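Local coordinates for oxysterol-binding protein homolog 3 (Saccharomyces cerevisiae, PDB 4IC4) that carries lipids in a hydrophobic pocket and transfers them between membranes, with its phosphoinositide-binding OSBP-related domain as the part modelled here, at residues 63-68 with 330-335; 268-272 with 282-286; 304-308 with 322-328. All coordinates share one frame; numbering follows the deposited sequence.

Overall arrangement
All three contacts lie in the OSBP-related domain. Contacts 1 and 3 are neighbours, their centres about 11 Å apart, and share helix 325-331: contact 3 ties it and the residues leading into it to the loop after helix 300-305, and contact 1 seats its end against residues 63-68. Contact 2 stands apart, its centre about 29 Å from that of contact 1 and 28 Å from that of contact 3, where loop 268-272 meets strand 281-284 of the barrel. Contact 1 is the buried one, led by a tyrosine ring and apolar packing. Contact 3, partly buried, relies on arginines that reach backbone carbonyls. Contact 2, also partly buried, combines strand pairing and an indole with exposed polar side chains.

Contact 1: 63-68 with 330-335; sequences VTSNEP and YEEGNV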
ATOM      1  N   VAL A  63     -15.596  10.176   9.399  1.00 18.47           N
ATOM      2  CA  VAL A  63     -14.678   9.109   9.777  1.00 17.70           C
ATOM      3  C   VAL A  63     -15.249   7.723   9.457  1.00 17.68           C
ATOM      4  O   VAL A  63     -14.507   6.750   9.329  1.00 16.92           O
ATOM      5  CB  VAL A  63     -14.324   9.191  11.283  1.00 17.89           C
ATOM      6  CG1 VAL A  63     -15.522   8.791  12.129  1.00 17.77           C
ATOM      7  CG2 VAL A  63     -13.124   8.314  11.583  1.00 18.06           C
ATOM      8  N   THR A  64     -16.568   7.639   9.310  1.00 14.78           N
ATOM      9  CA  THR A  64     -17.213   6.366   9.006  1.00 15.91           C
ATOM     10  C   THR A  64     -16.929   5.895   7.580  1.00 14.63           C
ATOM     11  O   THR A  64     -17.190   4.738   7.238  1.00 15.73           O
ATOM     12  CB  THR A  64     -18.732   6.459   9.218  1.00 14.60           C
ATOM     13  OG1 THR A  64     -19.238   7.602   8.521  1.00 15.46           O
ATOM     14  CG2 THR A  64     -19.054   6.571  10.702  1.00 15.03           C
ATOM     15  N   SER A  65     -16.395   6.790   6.751  1.00 14.23           N
ATOM     16  CA  SER A  65     -16.050   6.452   5.372  1.00 13.81           C
ATOM     17  C   SER A  65     -14.668   5.806   5.329  1.00 13.41           C
ATOM     18  O   SER A  65     -14.217   5.357   4.277  1.00 12.51           O
ATOM     19  CB  SER A  65     -16.022   7.706   4.496  1.00 16.38           C
ATOM     20  OG  SER A  65     -17.289   8.339   4.438  1.00 21.85           O
ATOM     21  N   ASN A  66     -14.001   5.766   6.477  1.00 12.92           N
ATOM     22  CA  ASN A  66     -12.658   5.199   6.562  1.00 12.14           C
ATOM     23  C   ASN A  66     -12.597   3.790   7.140  1.00 12.31           C
ATOM     24  O   ASN A  66     -13.566   3.283   7.713  1.00 11.58           O
ATOM     25  CB  ASN A  66     -11.775   6.086   7.452  1.00 14.54           C
ATOM     26  CG  ASN A  66     -11.559   7.470   6.883  1.00 16.20           C
ATOM     27  OD1 ASN A  66     -11.434   8.442   7.631  1.00 20.47           O
ATOM     28  ND2 ASN A  66     -11.495   7.572   5.566  1.00 19.32           N
ATOM     29  N   GLU A  67     -11.434   3.168   6.956  1.00  9.79           N
ATOM     30  CA  GLU A  67     -11.117   1.872   7.539  1.00 10.46           C
ATOM     31  C   GLU A  67     -10.022   2.302   8.526  1.00  9.68           C
ATOM     32  O   GLU A  67      -9.379   3.337   8.322  1.00  9.94           O
ATOM     33  CB  GLU A  67     -10.598   0.880   6.492  1.00 11.23           C
ATOM     34  CG  GLU A  67      -9.487   1.389   5.606  1.00 11.36           C
ATOM     35  CD  GLU A  67      -9.053   0.359   4.580  1.00 13.26           C
ATOM     36  OE1 GLU A  67      -9.800  -0.620   4.366  1.00 14.91           O
ATOM     37  OE2 GLU A  67      -7.971   0.534   3.982  1.00 13.75           O
ATOM     38  N   PRO A  68      -9.798   1.530   9.598  1.00  9.88           N
ATOM     39  CA  PRO A  68      -8.789   1.888  10.601  1.00  8.98           C
ATOM     40  C   PRO A  68      -7.291   1.795  10.320  1.00  7.97           C
ATOM     41  O   PRO A  68      -6.546   1.227  11.114  1.00  8.68           O
ATOM     42  CB  PRO A  68      -9.207   1.058  11.814  1.00 10.42           C
ATOM     43  CG  PRO A  68      -9.734  -0.183  11.188  1.00 10.62           C
ATOM     44  CD  PRO A  68     -10.544   0.326  10.010  1.00 10.15           C
ATOM     45  N   TYR A 330     -11.257   4.977  16.335  1.00 12.21           N
ATOM     46  CA  TYR A 330     -12.120   4.373  15.324  1.00 11.92           C
ATOM     47  C   TYR A 330     -11.950   2.857  15.329  1.00 12.50           C
ATOM     48  O   TYR A 330     -12.927   2.111  15.245  1.00 12.71           O
ATOM     49  CB  TYR A 330     -11.766   4.927  13.940  1.00 11.60           C
ATOM     50  CG  TYR A 330     -12.732   4.541  12.842  1.00 14.51           C
ATOM     51  CD1 TYR A 330     -14.066   4.941  12.888  1.00 13.98           C
ATOM     52  CD2 TYR A 330     -12.301   3.807  11.736  1.00 12.80           C
ATOM     53  CE1 TYR A 330     -14.950   4.626  11.858  1.00 14.31           C
ATOM     54  CE2 TYR A 330     -13.176   3.484  10.700  1.00 13.73           C
ATOM     55  CZ  TYR A 330     -14.497   3.900  10.767  1.00 14.82           C
ATOM     56  OH  TYR A 330     -15.354   3.609   9.730  1.00 14.12           O
ATOM     57  N   GLU A 331     -10.704   2.409  15.426  1.00 11.49           N
ATOM     58  CA  GLU A 331     -10.410   0.983  15.448  1.00 12.10           C
ATOM     59  C   GLU A 331     -11.117   0.328  16.627  1.00 13.04           C
ATOM     60  O   GLU A 331     -11.674  -0.766  16.502  1.00 14.59           O
ATOM     61  CB  GLU A 331      -8.896   0.756  15.564  1.00 10.91           C
ATOM     62  CG  GLU A 331      -8.490  -0.706  15.698  1.00 14.30           C
ATOM     63  CD  GLU A 331      -7.000  -0.886  15.928  1.00 13.62           C
ATOM     64  OE1 GLU A 331      -6.212  -0.728  14.968  1.00 13.57           O
ATOM     65  OE2 GLU A 331      -6.613  -1.181  17.077  1.00 15.51           O
ATOM     66  N   GLU A 332     -11.111   1.010  17.766  1.00 14.59           N
ATOM     67  CA  GLU A 332     -11.725   0.470  18.974  1.00 16.03           C
ATOM     68  C   GLU A 332     -13.224   0.734  19.096  1.00 16.74           C
ATOM     69  O   GLU A 332     -13.819   0.489  20.144  1.00 19.01           O
ATOM     70  CB  GLU A 332     -10.978   0.993  20.204  1.00 17.24           C
ATOM     71  CG  GLU A 332      -9.474   0.816  20.071  1.00 19.85           C
ATOM     72  CD  GLU A 332      -8.699   1.127  21.335  1.00 20.15           C
ATOM     73  OE1 GLU A 332      -9.158   1.971  22.134  1.00 22.92           O
ATOM     74  OE2 GLU A 332      -7.614   0.534  21.517  1.00 21.92           O
ATOM     75  N   GLY A 333     -13.831   1.240  18.028  1.00 16.42           N
ATOM     76  CA  GLY A 333     -15.266   1.475  18.042  1.00 18.40           C
ATOM     77  C   GLY A 333     -15.794   2.751  18.672  1.00 19.16           C
ATOM     78  O   GLY A 333     -17.007   2.914  18.801  1.00 21.17           O
ATOM     79  N   ASN A 334     -14.903   3.652  19.072  1.00 17.60           N
ATOM     80  CA  ASN A 334     -15.326   4.916  19.670  1.00 18.70           C
ATOM     81  C   ASN A 334     -15.461   5.905  18.512  1.00 18.43           C
ATOM     82  O   ASN A 334     -14.591   6.747  18.290  1.00 18.79           O
ATOM     83  CB  ASN A 334     -14.275   5.401  20.671  1.00 19.90           C
ATOM     84  CG  ASN A 334     -13.893   4.330  21.677  1.00 23.93           C
ATOM     85  OD1 ASN A 334     -14.742   3.807  22.402  1.00 27.04           O
ATOM     86  ND2 ASN A 334     -12.606   4.000  21.728  1.00 26.47           N
ATOM     87  N   VAL A 335     -16.564   5.789  17.777  1.00 17.38           N
ATOM     88  CA  VAL A 335     -16.824   6.625  16.609  1.00 19.02           C
ATOM     89  C   VAL A 335     -16.893   8.133  16.841  1.00 20.22           C
ATOM     90  O   VAL A 335     -16.236   8.899  16.135  1.00 20.58           O
ATOM     91  CB  VAL A 335     -18.121   6.184  15.903  1.00 20.91           C
ATOM     92  CG1 VAL A 335     -18.370   7.054  14.678  1.00 20.89           C
ATOM     93  CG2 VAL A 335     -18.019   4.719  15.504  1.00 21.39           C
TER
HETATM   94  O   HOH W   1      -6.507  -1.294  12.240  1.00 10.17           O
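Tyr330 drives its ring into the corner formed by residues 63-68, and the packing is tightest there. Its hydroxyl donates to Asn66 O, with Tyr330 OH and Asn66 O 2.7 Å apart; the donor sits 29° out of the carbonyl plane. Val63 O lies over one face of the ring, 3.2 Å from Tyr330 CZ, while Asn66 O and the Glu67-Pro68 peptide line the ring's edge. Val63 also brings a methyl over a face: CG2 is 4.1 Å from the ring centroid, a CH-pi contact. With Tyr330 CG anti to its own backbone N (chi1 -171°), the ring leaves the helix end pointing at this corner. Pro68 crosses the ring at about a right angle and sets its CB 3.8 Å from Glu331 CB.

Helix 325-331 ends here in a Schellman motif, with Gly333 at positive phi as the C-prime residue, before the chain enters helix 335-354. The corner it meets begins two residues after Met61 of the phosphatidylinositol 4-phosphate site. Asn66 ND2 donates to the backbone O of Lys118, another residue of that site, and Asn66 OD1 accepts from Lys342 NZ.

The contact is looser toward Val335, where Thr64 CG2 and Val335 CG1 meet at 4.1 Å, both on partly exposed residues. At the Pro68 end, a water bridges Pro68 O and Glu331 OE1, its oxygen 2.8 Å from each. The other carboxylate oxygen, Glu331 OE2, forms a salt bridge with Arg31.

Contact 2: 268-272 with 282-286; sequences KWTQS and IWEVG
The indole of Trp283 turns its six-membered ring toward the loop 268-272. Trp269 O meets that ring at its edge and in its plane, 3.5 Å from Trp283 CH2, and Lys268 O approaches the same edge at CZ3. A chi1 of 162°, which puts CG opposite the backbone N, lays the ring against the loop, and its CE3 and CZ3 pack on the backbone of Ser272. Tyr81 meets the indole edge-to-face. Val285 points its CB toward the loop and brings CG1 to 3.5 Å from Gln271 O, while Gln271, bent at chi2, crosses it at about a right angle. Between the strands, Ser272 and Glu284 form an antiparallel non-hydrogen-bonded pair, Ser272 CB touching Glu284 CG at 3.9 Å.

Gln271 and Ser272 make a classic beta bulge opposite Lys268 where strand 263-268 turns into 272-275. Val285 N donates to Gln271 O over 2.9 Å at 157°, and Glu284 CA adds a CA-H...O contact to the same oxygen. On the exposed side a water links Gln271 OE1 to Val285 O. Trp269 O, by contrast, is buried with no hydrogen-bonding partner, probably a small polar cost of closing the indole against the loop.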
ATOM      1  N   LYS A 268      -5.426 -16.023 -10.907  1.00 14.22           N
ATOM      2  CA  LYS A 268      -6.421 -15.039 -10.501  1.00 12.94           C
ATOM      3  C   LYS A 268      -5.800 -14.253  -9.354  1.00 12.49           C
ATOM      4  O   LYS A 268      -5.238 -14.847  -8.432  1.00 12.24           O
ATOM      5  CB  LYS A 268      -7.702 -15.732 -10.028  1.00 15.05           C
ATOM      6  CG  LYS A 268      -8.451 -16.475 -11.123  1.00 17.21           C
ATOM      7  CD  LYS A 268      -9.745 -17.074 -10.594  1.00 20.43           C
ATOM      8  CE  LYS A 268     -10.566 -17.700 -11.711  1.00 23.67           C
ATOM      9  NZ  LYS A 268     -11.823 -18.309 -11.187  1.00 27.45           N
ATOM     10  N   TRP A 269      -5.889 -12.927  -9.407  1.00 13.40           N
ATOM     11  CA  TRP A 269      -5.301 -12.112  -8.349  1.00 12.96           C
ATOM     12  C   TRP A 269      -6.017 -12.274  -7.018  1.00 13.78           C
ATOM     13  O   TRP A 269      -5.561 -11.775  -5.990  1.00 13.04           O
ATOM     14  CB  TRP A 269      -5.265 -10.634  -8.749  1.00 11.80           C
ATOM     15  CG  TRP A 269      -6.576 -10.070  -9.190  1.00 10.62           C
ATOM     16  CD1 TRP A 269      -7.050  -9.992 -10.469  1.00 13.51           C
ATOM     17  CD2 TRP A 269      -7.584  -9.499  -8.351  1.00 12.92           C
ATOM     18  NE1 TRP A 269      -8.292  -9.404 -10.478  1.00 12.76           N
ATOM     19  CE2 TRP A 269      -8.646  -9.093  -9.191  1.00 13.39           C
ATOM     20  CE3 TRP A 269      -7.695  -9.290  -6.970  1.00 13.92           C
ATOM     21  CZ2 TRP A 269      -9.806  -8.489  -8.694  1.00 12.83           C
ATOM     22  CZ3 TRP A 269      -8.847  -8.689  -6.475  1.00 13.53           C
ATOM     23  CH2 TRP A 269      -9.889  -8.297  -7.338  1.00 13.74           C
ATOM     24  N   THR A 270      -7.138 -12.985  -7.041  1.00 13.26           N
ATOM     25  CA  THR A 270      -7.915 -13.236  -5.837  1.00 14.42           C
ATOM     26  C   THR A 270      -7.543 -14.575  -5.209  1.00 14.38           C
ATOM     27  O   THR A 270      -8.047 -14.918  -4.138  1.00 15.99           O
ATOM     28  CB  THR A 270      -9.417 -13.291  -6.156  1.00 13.21           C
ATOM     29  OG1 THR A 270      -9.644 -14.293  -7.157  1.00 15.88           O
ATOM     30  CG2 THR A 270      -9.912 -11.949  -6.663  1.00 13.53           C
ATOM     31  N   GLN A 271      -6.658 -15.330  -5.856  1.00 16.27           N
ATOM     32  CA  GLN A 271      -6.316 -16.648  -5.328  1.00 17.25           C
ATOM     33  C   GLN A 271      -4.879 -17.137  -5.506  1.00 16.19           C
ATOM     34  O   GLN A 271      -4.193 -17.404  -4.525  1.00 14.17           O
ATOM     35  CB  GLN A 271      -7.267 -17.686  -5.933  1.00 21.09           C
ATOM     36  CG  GLN A 271      -7.535 -18.924  -5.074  1.00 27.64           C
ATOM     37  CD  GLN A 271      -6.282 -19.690  -4.688  1.00 31.27           C
ATOM     38  OE1 GLN A 271      -5.587 -19.334  -3.733  1.00 33.16           O
ATOM     39  NE2 GLN A 271      -5.985 -20.750  -5.433  1.00 32.94           N
ATOM     40  N   SER A 272      -4.421 -17.268  -6.748  1.00 14.88           N
ATOM     41  CA  SER A 272      -3.075 -17.783  -6.977  1.00 14.78           C
ATOM     42  C   SER A 272      -2.541 -17.535  -8.378  1.00 13.96           C
ATOM     43  O   SER A 272      -3.261 -17.079  -9.258  1.00 14.95           O
ATOM     44  CB  SER A 272      -3.055 -19.286  -6.715  1.00 15.27           C
ATOM     45  OG  SER A 272      -3.901 -19.950  -7.637  1.00 17.15           O
ATOM     46  N   ILE A 282       3.299 -20.429  -8.076  1.00 16.54           N
ATOM     47  CA  ILE A 282       4.300 -19.408  -7.783  1.00 15.15           C
ATOM     48  C   ILE A 282       3.902 -18.578  -6.566  1.00 13.41           C
ATOM     49  O   ILE A 282       4.749 -18.176  -5.772  1.00 14.79           O
ATOM     50  CB  ILE A 282       4.469 -18.443  -8.983  1.00 15.48           C
ATOM     51  CG1 ILE A 282       4.861 -19.224 -10.240  1.00 18.32           C
ATOM     52  CG2 ILE A 282       5.501 -17.373  -8.654  1.00 16.44           C
ATOM     53  CD1 ILE A 282       6.190 -19.930 -10.143  1.00 19.09           C
ATOM     54  N   TRP A 283       2.603 -18.338  -6.427  1.00 11.96           N
ATOM     55  CA  TRP A 283       2.078 -17.524  -5.334  1.00 11.59           C
ATOM     56  C   TRP A 283       0.631 -17.892  -5.033  1.00 11.77           C
ATOM     57  O   TRP A 283      -0.117 -18.291  -5.926  1.00 11.83           O
ATOM     58  CB  TRP A 283       2.154 -16.041  -5.727  1.00 11.48           C
ATOM     59  CG  TRP A 283       1.282 -15.121  -4.906  1.00 10.36           C
ATOM     60  CD1 TRP A 283       1.559 -14.610  -3.669  1.00 10.82           C
ATOM     61  CD2 TRP A 283      -0.017 -14.627  -5.261  1.00 10.43           C
ATOM     62  NE1 TRP A 283       0.515 -13.832  -3.233  1.00  9.36           N
ATOM     63  CE2 TRP A 283      -0.467 -13.825  -4.188  1.00 10.60           C
ATOM     64  CE3 TRP A 283      -0.847 -14.786  -6.380  1.00 11.55           C
ATOM     65  CZ2 TRP A 283      -1.709 -13.181  -4.201  1.00 11.64           C
ATOM     66  CZ3 TRP A 283      -2.082 -14.148  -6.395  1.00 11.10           C
ATOM     67  CH2 TRP A 283      -2.502 -13.353  -5.310  1.00 11.62           C
ATOM     68  N   GLU A 284       0.248 -17.743  -3.768  1.00 11.79           N
ATOM     69  CA  GLU A 284      -1.109 -18.024  -3.315  1.00 13.59           C
ATOM     70  C   GLU A 284      -1.446 -17.018  -2.219  1.00 11.88           C
ATOM     71  O   GLU A 284      -0.566 -16.605  -1.468  1.00 11.75           O
ATOM     72  CB  GLU A 284      -1.209 -19.441  -2.740  1.00 15.76           C
ATOM     73  CG  GLU A 284      -0.877 -20.554  -3.712  1.00 22.34           C
ATOM     74  CD  GLU A 284      -0.811 -21.904  -3.028  1.00 23.25           C
ATOM     75  OE1 GLU A 284       0.050 -22.071  -2.139  1.00 25.49           O
ATOM     76  OE2 GLU A 284      -1.618 -22.794  -3.374  1.00 27.88           O
ATOM     77  N   VAL A 285      -2.711 -16.627  -2.130  1.00 12.64           N
ATOM     78  CA  VAL A 285      -3.118 -15.672  -1.107  1.00 12.75           C
ATOM     79  C   VAL A 285      -2.995 -16.280   0.283  1.00 12.92           C
ATOM     80  O   VAL A 285      -2.994 -17.503   0.448  1.00 13.63           O
ATOM     81  CB  VAL A 285      -4.582 -15.199  -1.304  1.00 13.69           C
ATOM     82  CG1 VAL A 285      -4.725 -14.488  -2.644  1.00 12.68           C
ATOM     83  CG2 VAL A 285      -5.538 -16.381  -1.218  1.00 12.44           C
ATOM     84  N   GLY A 286      -2.873 -15.409   1.278  1.00 11.40           N
ATOM     85  CA  GLY A 286      -2.775 -15.854   2.652  1.00 11.31           C
ATOM     86  C   GLY A 286      -4.162 -15.873   3.263  1.00 11.10           C
ATOM     87  O   GLY A 286      -5.153 -16.130   2.577  1.00 12.20           O
TER
HETATM   88  O   HOH W   2      -4.343 -19.753  -0.738  1.00 27.12           O

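Contact 3: 304-308 with 322-328; sequences NLNEI and RLRPDIR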
ATOM      1  N   ASN A 304      -2.701  -6.421  11.361  1.00  8.44           N
ATOM      2  CA  ASN A 304      -1.493  -6.275  12.157  1.00  8.31           C
ATOM      3  C   ASN A 304      -0.750  -4.962  11.960  1.00  8.49           C
ATOM      4  O   ASN A 304       0.130  -4.624  12.748  1.00  8.70           O
ATOM      5  CB  ASN A 304      -0.547  -7.446  11.877  1.00  8.68           C
ATOM      6  CG  ASN A 304      -1.050  -8.743  12.473  1.00 10.06           C
ATOM      7  OD1 ASN A 304      -1.737  -8.731  13.494  1.00 11.31           O
ATOM      8  ND2 ASN A 304      -0.696  -9.866  11.857  1.00 10.75           N
ATOM      9  N   LEU A 305      -1.118  -4.220  10.921  1.00  7.57           N
ATOM     10  CA  LEU A 305      -0.463  -2.953  10.612  1.00  7.64           C
ATOM     11  C   LEU A 305      -0.492  -1.918  11.731  1.00  8.42           C
ATOM     12  O   LEU A 305       0.521  -1.275  12.025  1.00  8.85           O
ATOM     13  CB  LEU A 305      -1.095  -2.337   9.357  1.00  8.28           C
ATOM     14  CG  LEU A 305      -0.832  -3.029   8.016  1.00  9.40           C
ATOM     15  CD1 LEU A 305      -1.794  -2.478   6.978  1.00 11.88           C
ATOM     16  CD2 LEU A 305       0.619  -2.820   7.591  1.00 11.03           C
ATOM     17  N   ASN A 306      -1.653  -1.757  12.358  1.00  8.73           N
ATOM     18  CA  ASN A 306      -1.806  -0.747  13.397  1.00  8.73           C
ATOM     19  C   ASN A 306      -1.582  -1.235  14.818  1.00  9.44           C
ATOM     20  O   ASN A 306      -1.939  -0.540  15.771  1.00 11.37           O
ATOM     21  CB  ASN A 306      -3.195  -0.106  13.300  1.00  8.61           C
ATOM     22  CG  ASN A 306      -3.223   1.318  13.828  1.00 10.40           C
ATOM     23  OD1 ASN A 306      -4.192   1.741  14.467  1.00 13.11           O
ATOM     24  ND2 ASN A 306      -2.167   2.072  13.549  1.00  7.26           N
ATOM     25  N   GLU A 307      -0.985  -2.412  14.973  1.00  8.59           N
ATOM     26  CA  GLU A 307      -0.726  -2.927  16.314  1.00  9.87           C
ATOM     27  C   GLU A 307       0.637  -2.502  16.844  1.00 10.29           C
ATOM     28  O   GLU A 307       1.626  -2.460  16.107  1.00 10.59           O
ATOM     29  CB  GLU A 307      -0.802  -4.459  16.339  1.00 10.82           C
ATOM     30  CG  GLU A 307      -0.469  -5.043  17.717  1.00 10.76           C
ATOM     31  CD  GLU A 307      -0.552  -6.559  17.782  1.00 12.75           C
ATOM     32  OE1 GLU A 307      -0.263  -7.232  16.774  1.00 12.95           O
ATOM     33  OE2 GLU A 307      -0.892  -7.081  18.865  1.00 14.16           O
ATOM     34  N   ILE A 308       0.674  -2.171  18.132  1.00 11.57           N
ATOM     35  CA  ILE A 308       1.915  -1.802  18.793  1.00 12.01           C
ATOM     36  C   ILE A 308       2.343  -3.045  19.570  1.00 12.40           C
ATOM     37  O   ILE A 308       1.644  -3.481  20.487  1.00 15.87           O
ATOM     38  CB  ILE A 308       1.711  -0.627  19.778  1.00 12.39           C
ATOM     39  CG1 ILE A 308       1.343   0.642  19.008  1.00 12.72           C
ATOM     40  CG2 ILE A 308       2.983  -0.400  20.590  1.00 13.56           C
ATOM     41  CD1 ILE A 308       1.028   1.826  19.898  1.00 14.94           C
ATOM     42  N   ARG A 322       0.577   4.538  14.053  1.00  7.21           N
ATOM     43  CA  ARG A 322       0.052   3.782  15.191  1.00  7.37           C
ATOM     44  C   ARG A 322      -0.277   4.685  16.373  1.00  8.33           C
ATOM     45  O   ARG A 322      -0.968   4.264  17.301  1.00  9.37           O
ATOM     46  CB  ARG A 322       1.058   2.734  15.662  1.00  8.90           C
ATOM     47  CG  ARG A 322       1.401   1.660  14.647  1.00  8.46           C
ATOM     48  CD  ARG A 322       2.389   0.684  15.252  1.00  7.92           C
ATOM     49  NE  ARG A 322       2.840  -0.330  14.302  1.00  7.28           N
ATOM     50  CZ  ARG A 322       3.754  -0.126  13.359  1.00  7.51           C
ATOM     51  NH1 ARG A 322       4.328   1.064  13.225  1.00  7.60           N
ATOM     52  NH2 ARG A 322       4.109  -1.123  12.557  1.00  8.12           N
ATOM     53  N   LEU A 323       0.220   5.918  16.344  1.00  7.55           N
ATOM     54  CA  LEU A 323      -0.020   6.845  17.440  1.00  8.88           C
ATOM     55  C   LEU A 323      -1.157   7.827  17.164  1.00  8.24           C
ATOM     56  O   LEU A 323      -1.474   8.670  18.006  1.00  8.97           O
ATOM     57  CB  LEU A 323       1.275   7.597  17.776  1.00  8.10           C
ATOM     58  CG  LEU A 323       2.453   6.687  18.151  1.00  9.58           C
ATOM     59  CD1 LEU A 323       3.678   7.528  18.491  1.00 10.10           C
ATOM     60  CD2 LEU A 323       2.065   5.793  19.326  1.00 11.36           C
ATOM     61  N   ARG A 324      -1.780   7.723  15.993  1.00  9.08           N
ATOM     62  CA  ARG A 324      -2.886   8.621  15.669  1.00  9.22           C
ATOM     63  C   ARG A 324      -4.112   8.287  16.506  1.00  9.22           C
ATOM     64  O   ARG A 324      -4.594   7.151  16.509  1.00  9.46           O
ATOM     65  CB  ARG A 324      -3.227   8.561  14.179  1.00 11.08           C
ATOM     66  CG  ARG A 324      -2.292   9.421  13.357  1.00 13.28           C
ATOM     67  CD  ARG A 324      -2.736   9.592  11.926  1.00 14.86           C
ATOM     68  NE  ARG A 324      -4.076  10.156  11.784  1.00 11.42           N
ATOM     69  CZ  ARG A 324      -4.521  10.684  10.649  1.00 12.70           C
ATOM     70  NH1 ARG A 324      -3.726  10.727   9.588  1.00 13.16           N
ATOM     71  NH2 ARG A 324      -5.761  11.142  10.555  1.00 13.47           N
ATOM     72  N   PRO A 325      -4.642   9.286  17.219  1.00  8.59           N
ATOM     73  CA  PRO A 325      -5.817   9.084  18.071  1.00  9.38           C
ATOM     74  C   PRO A 325      -7.131   8.825  17.358  1.00  9.67           C
ATOM     75  O   PRO A 325      -7.979   8.091  17.872  1.00 10.04           O
ATOM     76  CB  PRO A 325      -5.854  10.357  18.914  1.00  8.97           C
ATOM     77  CG  PRO A 325      -5.299  11.380  17.995  1.00 10.18           C
ATOM     78  CD  PRO A 325      -4.126  10.658  17.354  1.00  8.73           C
ATOM     79  N   ASP A 326      -7.314   9.422  16.186  1.00  9.52           N
ATOM     80  CA  ASP A 326      -8.554   9.207  15.460  1.00  9.96           C
ATOM     81  C   ASP A 326      -8.608   7.787  14.908  1.00  9.96           C
ATOM     82  O   ASP A 326      -9.635   7.111  15.014  1.00 11.10           O
ATOM     83  CB  ASP A 326      -8.731  10.255  14.350  1.00 10.95           C
ATOM     84  CG  ASP A 326      -7.517  10.392  13.436  1.00  9.30           C
ATOM     85  OD1 ASP A 326      -6.418   9.873  13.742  1.00  9.40           O
ATOM     86  OD2 ASP A 326      -7.672  11.063  12.393  1.00 10.63           O
ATOM     87  N   ILE A 327      -7.499   7.321  14.347  1.00  8.75           N
ATOM     88  CA  ILE A 327      -7.460   5.968  13.814  1.00  9.04           C
ATOM     89  C   ILE A 327      -7.645   4.959  14.949  1.00  9.12           C
ATOM     90  O   ILE A 327      -8.377   3.978  14.804  1.00  9.64           O
ATOM     91  CB  ILE A 327      -6.121   5.675  13.096  1.00  7.99           C
ATOM     92  CG1 ILE A 327      -5.928   6.646  11.924  1.00  7.95           C
ATOM     93  CG2 ILE A 327      -6.098   4.218  12.617  1.00 10.99           C
ATOM     94  CD1 ILE A 327      -4.693   6.362  11.064  1.00  7.19           C
ATOM     95  N   ARG A 328      -6.992   5.207  16.083  1.00  8.94           N
ATOM     96  CA  ARG A 328      -7.087   4.298  17.223  1.00  8.94           C
ATOM     97  C   ARG A 328      -8.495   4.243  17.808  1.00 10.28           C
ATOM     98  O   ARG A 328      -9.024   3.161  18.060  1.00 11.05           O
ATOM     99  CB  ARG A 328      -6.095   4.702  18.320  1.00 10.05           C
ATOM    100  CG  ARG A 328      -6.044   3.725  19.491  1.00  9.95           C
ATOM    101  CD  ARG A 328      -5.524   2.368  19.048  1.00  9.99           C
ATOM    102  NE  ARG A 328      -4.172   2.475  18.511  1.00  9.45           N
ATOM    103  CZ  ARG A 328      -3.550   1.515  17.834  1.00  9.02           C
ATOM    104  NH1 ARG A 328      -4.156   0.358  17.601  1.00 13.02           N
ATOM    105  NH2 ARG A 328      -2.319   1.712  17.389  1.00 10.75           N
TER
HETATM  106  O   HOH W   3       2.781  -3.771  12.497  1.00 15.56           O
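Arg328 clasps the backbone carbonyl of Asn306 end-on, with both terminal nitrogens on one oxygen: Arg328 NH2 is 2.8 Å from Asn306 O and Arg328 NH1 3.0 Å. The oxygen lies close to the guanidinium plane. The flat amide of Asn306 lies over a face of the guanidinium, the two planes only 5° apart. Arg322 comes in extended beside Ile308, its CD 3.9 Å from Ile308 CG1, and its NE makes a weak bond to Glu307 O at 3.0 Å. Ile308 CD1 also touches Leu323 CD2 at 4.1 Å.

In the next shell, bends at chi2 and chi3 fold Arg328 back so that NH2 also donates to Arg322 O, 2.9 Å away at 162°, on a lone pair in the carbonyl plane. Glu331 OE2 salt-bridges its NH1. With an alanine in place of Arg328, the carbonyls of Asn306 and Arg322 are likely to lose these donors, and Glu331 one of its charged partners. Asp320 pairs with Arg322, and a water joins Arg322 NH2 to Asn304 O.

Here arginines donating to main-chain oxygens pin the loop after helix 300-305 to the 3-10 turn at Arg322 and to helix 325-331, which packs on strand 118-120 through Ile327 while Arg322 rests on strand 127-132, all within the OSBP-related domain.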